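Long-range contacts in maltose/maltodextrin-binding protein (Thermus thermophilus, PDB 2GH9), which binds maltotriose and probably delivers it to a membrane transporter for uptake into the cell: residues A[145-150]-A[208-213]; A[160-165]-A[197-202]; A[247-252]-A[326-331]. All coordinates share one frame; numbering follows the deposited sequence.

Contact 1: residues A[145-150]-A[208-213]; sequences ATFGFL and LVPEGV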
ATOM      1  N   ALA A 145      23.402  15.728 -10.182  1.00 44.82           N
ATOM      2  CA  ALA A 145      22.704  15.683  -8.874  1.00 44.25           C
ATOM      3  C   ALA A 145      21.167  15.560  -8.955  1.00 43.76           C
ATOM      4  O   ALA A 145      20.487  15.563  -7.920  1.00 44.31           O
ATOM      5  CB  ALA A 145      23.089  16.910  -8.029  1.00 44.48           C
ATOM      6  N   THR A 146      20.633  15.448 -10.172  1.00 42.66           N
ATOM      7  CA  THR A 146      19.183  15.393 -10.410  1.00 41.61           C
ATOM      8  C   THR A 146      18.799  14.038 -10.989  1.00 40.53           C
ATOM      9  O   THR A 146      19.601  13.395 -11.688  1.00 40.62           O
ATOM     10  CB  THR A 146      18.756  16.526 -11.373  1.00 41.71           C
ATOM     11  OG1 THR A 146      19.025  17.789 -10.749  1.00 42.35           O
ATOM     12  CG2 THR A 146      17.290  16.444 -11.719  1.00 42.46           C
ATOM     13  N   PHE A 147      17.584  13.593 -10.680  1.00 38.74           N
ATOM     14  CA  PHE A 147      17.102  12.298 -11.156  1.00 37.41           C
ATOM     15  C   PHE A 147      15.786  12.463 -11.897  1.00 35.56           C
ATOM     16  O   PHE A 147      14.928  13.256 -11.494  1.00 35.36           O
ATOM     17  CB  PHE A 147      16.928  11.336  -9.984  1.00 38.14           C
ATOM     18  CG  PHE A 147      18.218  10.955  -9.312  1.00 39.11           C
ATOM     19  CD1 PHE A 147      18.958   9.867  -9.769  1.00 39.07           C
ATOM     20  CD2 PHE A 147      18.690  11.674  -8.218  1.00 39.56           C
ATOM     21  CE1 PHE A 147      20.152   9.504  -9.147  1.00 39.46           C
ATOM     22  CE2 PHE A 147      19.886  11.318  -7.595  1.00 39.14           C
ATOM     23  CZ  PHE A 147      20.611  10.225  -8.063  1.00 39.77           C
ATOM     24  N   GLY A 148      15.629  11.736 -12.998  1.00 33.66           N
ATOM     25  CA  GLY A 148      14.364  11.774 -13.747  1.00 32.09           C
ATOM     26  C   GLY A 148      13.316  10.832 -13.157  1.00 30.40           C
ATOM     27  O   GLY A 148      12.134  11.163 -13.136  1.00 29.35           O
ATOM     28  N   PHE A 149      13.764   9.652 -12.717  1.00 28.84           N
ATOM     29  CA  PHE A 149      12.893   8.637 -12.141  1.00 28.16           C
ATOM     30  C   PHE A 149      13.575   7.725 -11.128  1.00 27.12           C
ATOM     31  O   PHE A 149      14.617   7.114 -11.397  1.00 28.02           O
ATOM     32  CB  PHE A 149      12.251   7.780 -13.234  1.00 27.65           C
ATOM     33  CG  PHE A 149      11.430   6.657 -12.695  1.00 27.51           C
ATOM     34  CD1 PHE A 149      10.246   6.917 -11.998  1.00 26.17           C
ATOM     35  CD2 PHE A 149      11.821   5.337 -12.871  1.00 27.16           C
ATOM     36  CE1 PHE A 149       9.503   5.886 -11.489  1.00 25.28           C
ATOM     37  CE2 PHE A 149      11.054   4.301 -12.366  1.00 26.43           C
ATOM     38  CZ  PHE A 149       9.903   4.582 -11.676  1.00 24.97           C
ATOM     39  N   LEU A 150      12.951   7.616  -9.953  1.00 25.79           N
ATOM     40  CA  LEU A 150      13.421   6.762  -8.903  1.00 25.71           C
ATOM     41  C   LEU A 150      12.219   6.118  -8.217  1.00 24.82           C
ATOM     42  O   LEU A 150      11.135   6.690  -8.200  1.00 24.17           O
ATOM     43  CB  LEU A 150      14.249   7.548  -7.882  1.00 25.88           C
ATOM     44  CG  LEU A 150      15.627   8.096  -8.314  1.00 27.13           C
ATOM     45  CD1 LEU A 150      16.290   8.847  -7.122  1.00 26.82           C
ATOM     46  CD2 LEU A 150      16.502   6.945  -8.820  1.00 24.62           C
ATOM     47  N   LEU A 208      18.094   4.168 -15.131  1.00 31.85           N
ATOM     48  CA  LEU A 208      17.214   5.093 -14.419  1.00 31.97           C
ATOM     49  C   LEU A 208      17.343   4.964 -12.898  1.00 31.34           C
ATOM     50  O   LEU A 208      17.365   5.980 -12.178  1.00 31.28           O
ATOM     51  CB  LEU A 208      15.749   4.904 -14.862  1.00 31.78           C
ATOM     52  CG  LEU A 208      15.391   5.363 -16.281  1.00 33.13           C
ATOM     53  CD1 LEU A 208      13.896   5.223 -16.557  1.00 33.28           C
ATOM     54  CD2 LEU A 208      15.816   6.801 -16.497  1.00 32.98           C
ATOM     55  N   VAL A 209      17.458   3.722 -12.423  1.00 31.40           N
ATOM     56  CA  VAL A 209      17.449   3.426 -11.000  1.00 31.58           C
ATOM     57  C   VAL A 209      18.728   2.690 -10.606  1.00 31.85           C
ATOM     58  O   VAL A 209      18.818   1.488 -10.762  1.00 31.65           O
ATOM     59  CB  VAL A 209      16.200   2.591 -10.609  1.00 31.23           C
ATOM     60  CG1 VAL A 209      16.087   2.516  -9.091  1.00 30.69           C
ATOM     61  CG2 VAL A 209      14.911   3.219 -11.239  1.00 29.57           C
ATOM     62  N   PRO A 210      19.731   3.428 -10.107  1.00 33.03           N
ATOM     63  CA  PRO A 210      20.989   2.774  -9.722  1.00 33.62           C
ATOM     64  C   PRO A 210      20.918   1.933  -8.446  1.00 34.50           C
ATOM     65  O   PRO A 210      19.882   1.858  -7.775  1.00 34.91           O
ATOM     66  CB  PRO A 210      21.959   3.950  -9.536  1.00 33.65           C
ATOM     67  CG  PRO A 210      21.083   5.141  -9.244  1.00 33.48           C
ATOM     68  CD  PRO A 210      19.772   4.893  -9.934  1.00 32.47           C
ATOM     69  N   GLU A 211      22.045   1.302  -8.132  1.00 35.40           N
ATOM     70  CA  GLU A 211      22.220   0.568  -6.893  1.00 34.98           C
ATOM     71  C   GLU A 211      21.917   1.456  -5.668  1.00 34.67           C
ATOM     72  O   GLU A 211      22.080   2.686  -5.687  1.00 35.33           O
ATOM     73  CB  GLU A 211      23.649  -0.001  -6.847  1.00 35.51           C
ATOM     74  CG  GLU A 211      24.100  -0.501  -5.489  1.00 37.41           C
ATOM     75  CD  GLU A 211      23.352  -1.726  -5.009  1.00 41.62           C
ATOM     76  OE1 GLU A 211      23.118  -2.639  -5.830  1.00 44.17           O
ATOM     77  OE2 GLU A 211      23.042  -1.792  -3.789  1.00 45.25           O
ATOM     78  N   GLY A 212      21.413   0.822  -4.618  1.00 34.49           N
ATOM     79  CA  GLY A 212      21.190   1.498  -3.352  1.00 33.95           C
ATOM     80  C   GLY A 212      19.834   2.150  -3.186  1.00 33.33           C
ATOM     81  O   GLY A 212      19.473   2.538  -2.078  1.00 33.68           O
ATOM     82  N   VAL A 213      19.058   2.267  -4.263  1.00 32.74           N
ATOM     83  CA  VAL A 213      17.811   3.034  -4.185  1.00 31.89           C
ATOM     84  C   VAL A 213      16.689   2.223  -3.521  1.00 31.10           C
ATOM     85  O   VAL A 213      16.139   1.281  -4.103  1.00 30.81           O
ATOM     86  CB  VAL A 213      17.369   3.574  -5.553  1.00 32.01           C
ATOM     87  CG1 VAL A 213      16.210   4.567  -5.385  1.00 31.41           C
ATOM     88  CG2 VAL A 213      18.548   4.261  -6.248  1.00 33.29           C
TER
HETATM   89  O   HOH W   1      16.507   8.677 -12.786  1.00 35.76           O

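Contact 2: residues A[160-165]-A[197-202]; sequences FGFFKA and QFIKDL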
ATOM      1  N   PHE A 160       4.463  -4.849  -8.466  1.00 18.72           N
ATOM      2  CA  PHE A 160       3.352  -5.662  -8.934  1.00 18.85           C
ATOM      3  C   PHE A 160       2.755  -5.157 -10.251  1.00 19.41           C
ATOM      4  O   PHE A 160       2.431  -5.958 -11.119  1.00 20.14           O
ATOM      5  CB  PHE A 160       2.242  -5.847  -7.894  1.00 18.74           C
ATOM      6  CG  PHE A 160       1.028  -6.524  -8.469  1.00 19.52           C
ATOM      7  CD1 PHE A 160       1.082  -7.866  -8.831  1.00 19.32           C
ATOM      8  CD2 PHE A 160      -0.136  -5.810  -8.725  1.00 19.34           C
ATOM      9  CE1 PHE A 160      -0.015  -8.488  -9.387  1.00 19.65           C
ATOM     10  CE2 PHE A 160      -1.230  -6.435  -9.307  1.00 20.18           C
ATOM     11  CZ  PHE A 160      -1.164  -7.777  -9.637  1.00 19.94           C
ATOM     12  N   GLY A 161       2.627  -3.840 -10.421  1.00 18.83           N
ATOM     13  CA  GLY A 161       2.034  -3.291 -11.633  1.00 19.53           C
ATOM     14  C   GLY A 161       2.703  -3.735 -12.918  1.00 19.65           C
ATOM     15  O   GLY A 161       2.044  -3.928 -13.937  1.00 20.13           O
ATOM     16  N   PHE A 162       4.010  -3.902 -12.862  1.00 19.33           N
ATOM     17  CA  PHE A 162       4.762  -4.472 -13.982  1.00 20.07           C
ATOM     18  C   PHE A 162       4.440  -5.973 -14.150  1.00 20.16           C
ATOM     19  O   PHE A 162       4.317  -6.464 -15.265  1.00 19.27           O
ATOM     20  CB  PHE A 162       6.266  -4.262 -13.779  1.00 19.25           C
ATOM     21  CG  PHE A 162       6.646  -2.842 -13.515  1.00 19.20           C
ATOM     22  CD1 PHE A 162       6.069  -1.810 -14.235  1.00 19.43           C
ATOM     23  CD2 PHE A 162       7.616  -2.535 -12.555  1.00 18.98           C
ATOM     24  CE1 PHE A 162       6.411  -0.483 -13.991  1.00 19.88           C
ATOM     25  CE2 PHE A 162       7.974  -1.230 -12.313  1.00 19.26           C
ATOM     26  CZ  PHE A 162       7.361  -0.189 -13.024  1.00 18.38           C
ATOM     27  N   PHE A 163       4.271  -6.687 -13.050  1.00 20.15           N
ATOM     28  CA  PHE A 163       3.862  -8.092 -13.125  1.00 21.52           C
ATOM     29  C   PHE A 163       2.460  -8.246 -13.756  1.00 21.56           C
ATOM     30  O   PHE A 163       2.242  -9.134 -14.587  1.00 21.99           O
ATOM     31  CB  PHE A 163       3.956  -8.787 -11.752  1.00 21.80           C
ATOM     32  CG  PHE A 163       5.356  -9.229 -11.377  1.00 22.14           C
ATOM     33  CD1 PHE A 163       5.709 -10.582 -11.394  1.00 23.84           C
ATOM     34  CD2 PHE A 163       6.303  -8.302 -10.966  1.00 22.40           C
ATOM     35  CE1 PHE A 163       6.993 -11.000 -11.021  1.00 22.34           C
ATOM     36  CE2 PHE A 163       7.598  -8.710 -10.597  1.00 22.06           C
ATOM     37  CZ  PHE A 163       7.928 -10.079 -10.620  1.00 21.88           C
ATOM     38  N   LYS A 164       1.544  -7.354 -13.385  1.00 21.76           N
ATOM     39  CA  LYS A 164       0.205  -7.274 -13.978  1.00 22.35           C
ATOM     40  C   LYS A 164       0.246  -6.941 -15.481  1.00 22.41           C
ATOM     41  O   LYS A 164      -0.376  -7.643 -16.292  1.00 22.82           O
ATOM     42  CB  LYS A 164      -0.660  -6.260 -13.211  1.00 21.96           C
ATOM     43  CG  LYS A 164      -2.115  -6.193 -13.683  1.00 23.08           C
ATOM     44  CD  LYS A 164      -3.023  -5.576 -12.628  1.00 23.80           C
ATOM     45  CE  LYS A 164      -4.481  -5.686 -13.024  1.00 24.78           C
ATOM     46  NZ  LYS A 164      -4.897  -7.093 -13.097  1.00 26.80           N
ATOM     47  N   ALA A 165       1.000  -5.917 -15.859  1.00 22.48           N
ATOM     48  CA  ALA A 165       1.183  -5.599 -17.270  1.00 23.62           C
ATOM     49  C   ALA A 165       1.617  -6.850 -18.084  1.00 24.19           C
ATOM     50  O   ALA A 165       1.045  -7.155 -19.133  1.00 24.50           O
ATOM     51  CB  ALA A 165       2.191  -4.462 -17.446  1.00 22.73           C
ATOM     52  N   GLN A 197      13.031  -9.045 -15.995  1.00 26.41           N
ATOM     53  CA  GLN A 197      13.904  -8.450 -17.039  1.00 26.33           C
ATOM     54  C   GLN A 197      13.650  -6.944 -17.253  1.00 25.87           C
ATOM     55  O   GLN A 197      14.585  -6.142 -17.329  1.00 25.98           O
ATOM     56  CB  GLN A 197      13.725  -9.202 -18.358  1.00 26.92           C
ATOM     57  CG  GLN A 197      14.809  -8.895 -19.403  1.00 28.08           C
ATOM     58  CD  GLN A 197      16.232  -9.124 -18.875  1.00 29.77           C
ATOM     59  OE1 GLN A 197      16.593 -10.235 -18.494  1.00 32.84           O
ATOM     60  NE2 GLN A 197      17.020  -8.072 -18.828  1.00 30.23           N
ATOM     61  N   PHE A 198      12.384  -6.546 -17.332  1.00 25.61           N
ATOM     62  CA  PHE A 198      12.062  -5.116 -17.396  1.00 25.23           C
ATOM     63  C   PHE A 198      12.596  -4.351 -16.171  1.00 25.29           C
ATOM     64  O   PHE A 198      13.166  -3.243 -16.310  1.00 24.39           O
ATOM     65  CB  PHE A 198      10.552  -4.887 -17.533  1.00 24.83           C
ATOM     66  CG  PHE A 198      10.160  -3.459 -17.339  1.00 24.21           C
ATOM     67  CD1 PHE A 198      10.513  -2.517 -18.277  1.00 22.33           C
ATOM     68  CD2 PHE A 198       9.488  -3.047 -16.200  1.00 23.04           C
ATOM     69  CE1 PHE A 198      10.209  -1.187 -18.095  1.00 21.90           C
ATOM     70  CE2 PHE A 198       9.183  -1.712 -16.008  1.00 21.98           C
ATOM     71  CZ  PHE A 198       9.530  -0.783 -16.963  1.00 23.50           C
ATOM     72  N   ILE A 199      12.407  -4.932 -14.978  1.00 25.63           N
ATOM     73  CA  ILE A 199      12.932  -4.318 -13.762  1.00 26.03           C
ATOM     74  C   ILE A 199      14.464  -4.238 -13.829  1.00 26.62           C
ATOM     75  O   ILE A 199      15.027  -3.185 -13.561  1.00 26.51           O
ATOM     76  CB  ILE A 199      12.434  -4.990 -12.460  1.00 25.89           C
ATOM     77  CG1 ILE A 199      10.912  -4.852 -12.333  1.00 25.40           C
ATOM     78  CG2 ILE A 199      13.140  -4.363 -11.237  1.00 24.92           C
ATOM     79  CD1 ILE A 199      10.230  -5.902 -11.449  1.00 25.61           C
ATOM     80  N   LYS A 200      15.128  -5.316 -14.231  1.00 27.26           N
ATOM     81  CA  LYS A 200      16.585  -5.232 -14.502  1.00 28.94           C
ATOM     82  C   LYS A 200      16.950  -4.106 -15.464  1.00 28.73           C
ATOM     83  O   LYS A 200      17.875  -3.327 -15.204  1.00 28.78           O
ATOM     84  CB  LYS A 200      17.132  -6.546 -15.046  1.00 28.91           C
ATOM     85  CG  LYS A 200      17.356  -7.567 -13.996  1.00 31.47           C
ATOM     86  CD  LYS A 200      17.828  -8.918 -14.586  1.00 31.57           C
ATOM     87  CE  LYS A 200      19.283  -8.892 -15.066  1.00 34.43           C
ATOM     88  NZ  LYS A 200      19.639 -10.247 -15.622  1.00 34.63           N
ATOM     89  N   ASP A 201      16.192  -4.009 -16.555  1.00 29.39           N
ATOM     90  CA  ASP A 201      16.450  -3.025 -17.598  1.00 28.92           C
ATOM     91  C   ASP A 201      16.351  -1.614 -17.077  1.00 29.03           C
ATOM     92  O   ASP A 201      17.010  -0.729 -17.600  1.00 27.99           O
ATOM     93  CB  ASP A 201      15.490  -3.190 -18.793  1.00 29.40           C
ATOM     94  CG  ASP A 201      15.721  -4.472 -19.584  1.00 30.64           C
ATOM     95  OD1 ASP A 201      16.744  -5.162 -19.376  1.00 30.37           O
ATOM     96  OD2 ASP A 201      14.857  -4.797 -20.433  1.00 31.87           O
ATOM     97  N   LEU A 202      15.497  -1.389 -16.073  1.00 29.24           N
ATOM     98  CA  LEU A 202      15.364  -0.073 -15.442  1.00 29.26           C
ATOM     99  C   LEU A 202      16.716   0.381 -14.865  1.00 29.18           C
ATOM    100  O   LEU A 202      16.973   1.566 -14.725  1.00 28.65           O
ATOM    101  CB  LEU A 202      14.266  -0.087 -14.339  1.00 28.79           C
ATOM    102  CG  LEU A 202      12.788  -0.089 -14.797  1.00 27.65           C
ATOM    103  CD1 LEU A 202      11.804  -0.184 -13.624  1.00 25.78           C
ATOM    104  CD2 LEU A 202      12.466   1.151 -15.612  1.00 25.73           C
TER

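Contact 3: residues A[247-252]-A[326-331]; sequences FGIAPF and SKVFPL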
ATOM      1  N   PHE A 247       2.705  18.541  -7.167  1.00 31.31           N
ATOM      2  CA  PHE A 247       2.748  17.223  -7.816  1.00 30.03           C
ATOM      3  C   PHE A 247       1.492  16.980  -8.627  1.00 29.11           C
ATOM      4  O   PHE A 247       0.423  17.552  -8.355  1.00 28.77           O
ATOM      5  CB  PHE A 247       2.942  16.086  -6.787  1.00 30.15           C
ATOM      6  CG  PHE A 247       1.960  16.132  -5.662  1.00 29.78           C
ATOM      7  CD1 PHE A 247       2.291  16.750  -4.461  1.00 30.29           C
ATOM      8  CD2 PHE A 247       0.682  15.596  -5.816  1.00 30.92           C
ATOM      9  CE1 PHE A 247       1.361  16.831  -3.417  1.00 31.56           C
ATOM     10  CE2 PHE A 247      -0.257  15.665  -4.778  1.00 30.52           C
ATOM     11  CZ  PHE A 247       0.083  16.277  -3.580  1.00 30.60           C
ATOM     12  N   GLY A 248       1.635  16.124  -9.634  1.00 27.12           N
ATOM     13  CA  GLY A 248       0.501  15.519 -10.304  1.00 26.29           C
ATOM     14  C   GLY A 248       0.513  14.006 -10.092  1.00 24.76           C
ATOM     15  O   GLY A 248       1.537  13.424  -9.789  1.00 23.94           O
ATOM     16  N   ILE A 249      -0.656  13.401 -10.243  1.00 24.18           N
ATOM     17  CA  ILE A 249      -0.853  11.963 -10.139  1.00 23.85           C
ATOM     18  C   ILE A 249      -1.304  11.447 -11.500  1.00 23.37           C
ATOM     19  O   ILE A 249      -2.281  11.961 -12.087  1.00 22.77           O
ATOM     20  CB  ILE A 249      -1.938  11.649  -9.083  1.00 23.25           C
ATOM     21  CG1 ILE A 249      -1.450  12.109  -7.703  1.00 24.99           C
ATOM     22  CG2 ILE A 249      -2.308  10.130  -9.082  1.00 23.89           C
ATOM     23  CD1 ILE A 249      -2.543  12.384  -6.700  1.00 25.31           C
ATOM     24  N   ALA A 250      -0.603  10.416 -11.983  1.00 22.43           N
ATOM     25  CA  ALA A 250      -0.903   9.790 -13.265  1.00 22.54           C
ATOM     26  C   ALA A 250      -0.644   8.277 -13.166  1.00 22.09           C
ATOM     27  O   ALA A 250       0.110   7.829 -12.297  1.00 21.72           O
ATOM     28  CB  ALA A 250      -0.046  10.408 -14.361  1.00 21.92           C
ATOM     29  N   PRO A 251      -1.283   7.484 -14.054  1.00 22.62           N
ATOM     30  CA  PRO A 251      -0.914   6.077 -14.152  1.00 22.19           C
ATOM     31  C   PRO A 251       0.535   5.957 -14.607  1.00 22.15           C
ATOM     32  O   PRO A 251       1.037   6.824 -15.293  1.00 20.27           O
ATOM     33  CB  PRO A 251      -1.875   5.486 -15.196  1.00 22.62           C
ATOM     34  CG  PRO A 251      -2.657   6.631 -15.774  1.00 23.26           C
ATOM     35  CD  PRO A 251      -2.342   7.882 -15.003  1.00 22.64           C
ATOM     36  N   PHE A 252       1.199   4.886 -14.197  1.00 22.38           N
ATOM     37  CA  PHE A 252       2.527   4.619 -14.680  1.00 22.62           C
ATOM     38  C   PHE A 252       2.385   4.082 -16.098  1.00 22.55           C
ATOM     39  O   PHE A 252       1.443   3.384 -16.370  1.00 22.71           O
ATOM     40  CB  PHE A 252       3.257   3.629 -13.789  1.00 22.78           C
ATOM     41  CG  PHE A 252       4.740   3.616 -14.025  1.00 22.83           C
ATOM     42  CD1 PHE A 252       5.561   4.572 -13.419  1.00 23.83           C
ATOM     43  CD2 PHE A 252       5.294   2.735 -14.911  1.00 22.15           C
ATOM     44  CE1 PHE A 252       6.913   4.593 -13.663  1.00 23.18           C
ATOM     45  CE2 PHE A 252       6.657   2.747 -15.154  1.00 23.26           C
ATOM     46  CZ  PHE A 252       7.460   3.678 -14.541  1.00 22.20           C
ATOM     47  N   SER A 326      -8.662   8.385  -8.662  1.00 27.33           N
ATOM     48  CA  SER A 326      -9.864   7.806  -9.282  1.00 28.14           C
ATOM     49  C   SER A 326      -9.614   7.307 -10.708  1.00 28.22           C
ATOM     50  O   SER A 326     -10.356   6.478 -11.232  1.00 28.66           O
ATOM     51  CB  SER A 326     -11.041   8.813  -9.279  1.00 29.04           C
ATOM     52  OG  SER A 326     -11.074   9.627 -10.459  1.00 32.63           O
ATOM     53  N   LYS A 327      -8.565   7.809 -11.342  1.00 28.04           N
ATOM     54  CA  LYS A 327      -8.212   7.382 -12.670  1.00 27.64           C
ATOM     55  C   LYS A 327      -7.195   6.239 -12.624  1.00 26.94           C
ATOM     56  O   LYS A 327      -6.944   5.596 -13.635  1.00 27.19           O
ATOM     57  CB  LYS A 327      -7.691   8.584 -13.469  1.00 29.40           C
ATOM     58  CG  LYS A 327      -8.807   9.636 -13.803  1.00 30.83           C
ATOM     59  CD  LYS A 327      -9.769   9.086 -14.880  1.00 34.42           C
ATOM     60  CE  LYS A 327     -11.189   9.758 -14.882  1.00 35.99           C
ATOM     61  NZ  LYS A 327     -12.124   9.237 -13.828  1.00 38.03           N
ATOM     62  N   VAL A 328      -6.623   5.994 -11.445  1.00 25.20           N
ATOM     63  CA  VAL A 328      -5.633   4.940 -11.252  1.00 23.93           C
ATOM     64  C   VAL A 328      -6.278   3.692 -10.655  1.00 23.67           C
ATOM     65  O   VAL A 328      -6.000   2.581 -11.107  1.00 22.51           O
ATOM     66  CB  VAL A 328      -4.437   5.427 -10.368  1.00 23.55           C
ATOM     67  CG1 VAL A 328      -3.502   4.263 -10.031  1.00 22.10           C
ATOM     68  CG2 VAL A 328      -3.684   6.554 -11.041  1.00 20.96           C
ATOM     69  N   PHE A 329      -7.158   3.852  -9.662  1.00 23.46           N
ATOM     70  CA  PHE A 329      -7.727   2.673  -8.989  1.00 23.46           C
ATOM     71  C   PHE A 329      -8.397   1.656  -9.898  1.00 23.80           C
ATOM     72  O   PHE A 329      -8.252   0.463  -9.684  1.00 22.87           O
ATOM     73  CB  PHE A 329      -8.706   3.054  -7.862  1.00 23.16           C
ATOM     74  CG  PHE A 329      -8.053   3.702  -6.650  1.00 22.96           C
ATOM     75  CD1 PHE A 329      -6.669   3.707  -6.462  1.00 21.20           C
ATOM     76  CD2 PHE A 329      -8.853   4.290  -5.682  1.00 23.52           C
ATOM     77  CE1 PHE A 329      -6.111   4.303  -5.344  1.00 22.03           C
ATOM     78  CE2 PHE A 329      -8.303   4.896  -4.572  1.00 22.28           C
ATOM     79  CZ  PHE A 329      -6.926   4.887  -4.389  1.00 23.36           C
ATOM     80  N   PRO A 330      -9.151   2.110 -10.907  1.00 24.52           N
ATOM     81  CA  PRO A 330      -9.778   1.128 -11.806  1.00 24.99           C
ATOM     82  C   PRO A 330      -8.823   0.270 -12.628  1.00 25.21           C
ATOM     83  O   PRO A 330      -9.245  -0.757 -13.161  1.00 25.51           O
ATOM     84  CB  PRO A 330     -10.625   1.998 -12.737  1.00 25.26           C
ATOM     85  CG  PRO A 330     -10.870   3.239 -11.961  1.00 25.49           C
ATOM     86  CD  PRO A 330      -9.548   3.481 -11.259  1.00 24.86           C
ATOM     87  N   LEU A 331      -7.563   0.683 -12.732  1.00 24.43           N
ATOM     88  CA  LEU A 331      -6.549  -0.123 -13.423  1.00 24.12           C
ATOM     89  C   LEU A 331      -6.027  -1.302 -12.584  1.00 23.96           C
ATOM     90  O   LEU A 331      -5.463  -2.259 -13.122  1.00 23.73           O
ATOM     91  CB  LEU A 331      -5.383   0.762 -13.819  1.00 23.27           C
ATOM     92  CG  LEU A 331      -5.699   2.031 -14.593  1.00 21.41           C
ATOM     93  CD1 LEU A 331      -4.412   2.800 -14.815  1.00 20.95           C
ATOM     94  CD2 LEU A 331      -6.457   1.751 -15.911  1.00 18.59           C
TER

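Contact 1: residues A[145-150]-A[208-213]
L150 meets P210 and V213 through one methyl group. Its CD2 lies 4.0 Å from CD of P210, the two side chains crossing at about a right angle, and 4.2 Å from CG1 of V213. The same methyl packs 3.6 Å from O of L208. The other branch turns back to its own segment, where CD1 rests 3.6 Å above the plane of the F147 ring. A forked leucine suits a place with neighbours on both branches.

A second apolar group forms round F149. In V209, CG1 stands anti to the backbone N (chi1 -170°), and it is the other methyl, CG2, that reaches CD2 of F149 at 4.1 Å; CD1 of L208 approaches the same ring atom at 4.2 Å. F134 adds an edge-to-face ring partner to F149.

No direct hydrogen bond joins the segments. A water instead accepts from F149 N and donates to L208 O, at 2.9 Å in each case.

P210 begins a type II turn ending at V213, with G212 at a backbone angle that favours glycine. The turn belongs to the long, largely helical connection between the parallel strands 149-150 and 227-232, a beta-alpha-beta type of crossover with an inserted hairpin, and packs beside the edge strand of the four-stranded sheet in one alpha/beta lobe of the periplasmic binding protein fold.

Contact 2: residues A[160-165]-A[197-202]
F162 and F198 form a T-shaped pair: the edge of F198 points into the face of F162, with ring planes at 73° and centroids 4.8 Å apart. CE2 of F198 sits over the centre of the F162 ring, 3.5 Å above its plane, and is nearly equidistant from all six ring carbons. Seen from the other partner, CD2 of F162 lies at the edge of F198, in its plane. One face of F198 carries CG of L202 from the next turn of its own helix, offset toward the rim. CG of F198 is anti to its backbone N (chi1 169°), which starts the ring off toward the other helix.

Aliphatic side chains complete the interface. CG1 of I199 approaches CD2 of F162 obliquely at 4.0 Å, while CD1 of I199 goes on to CE2 of F163 at 3.9 Å, so the longer branch of one isoleucine serves two phenylalanines. L202 meets F162 tip to tip, CD1 to CE2, at 4.2 Å.

This is helix-helix packing within one lobe of the binding protein. The local axes of 160-165 and 197-202 come no closer than 10.8 Å and run at 131° to each other, a wide spacing that large aromatic residues can fill. An alanine in place of F162 would probably open a gap between the helices, leaving the edge of F198 without its aromatic face and I199 CG1 and L202 CD1 without their ring contacts.

Further along, F163 also meets W348 edge-to-face, and I199 touches I356, both on helix 341-357. Within 197-202, NE2 of Q197 donates to OD1 of D201 one turn on, at 3.0 Å, reaching the oxygen from above the carboxylate plane.

Contact 3: residues A[247-252]-A[326-331]
V328 directs its side chain at the end of strand 247-250, and one of its methyls does the work. CB points toward 247-252 without touching it. At the branch CG1 takes the position anti to the backbone N (chi1 173°), and the other tip, CG2, reaches across. CG2 lies 4.0 Å from N of P251 and 4.1 Å from the carbonyl carbon of A250, against the peptide link between them. The same methyl comes to 4.3 Å from CG2 of I249 and 4.4 Å from CD of P251, so it touches three successive residues. A short branched valine suits this place, for it offers a methyl close to the main chain with little flexibility of its own.

A second point of contact lies one turn on, where CD1 of L331 meets CB of P251 at 3.7 Å. The longer leucine spans the distance to the proline ring. The backbone bond from L331 N to V328 O, 2.9 Å, closes the short 3-10 turn, and from it V328 and L331 both point toward 247-252.

Segment 247-252 leaves the four-stranded sheet, whereas 326-331 runs from helix 320-326 into strand 333-334 of the larger sheet. V328 also touches S114 and P264, in loops that join strands of the two sheets. The contact therefore packs two connecting segments near the crossings between the lobes, a position consistent with the hinge region of periplasmic binding proteins.

No hydrogen bond crosses between the segments, and P251 has no N-H to give one. A contact made by methyl groups against a peptide link and a proline ring is not directional; its fit depends on shape and on the turn that holds V328 and L331 together.

How the contacts relate
From the N terminus, the chain first reaches 145-150, the opening of contact 1, and then helix 156-166, where contact 2 begins. Contact 2 closes at 197-202 and contact 1 soon after at 208-213, so the second loop is nested inside the first; backbone bonds from L208 and V209 to L202 O join the two closing segments. Contact 3 opens later, at 247-252, and closes at 326-331, in series with both. Contacts 1 and 3 reach opposite outermost strands of the same four-stranded sheet. F252 draws all three together, packing on F149 of contact 1 and F162 of contact 2, while 326-331 leads on to strand 333-334 of the larger sheet.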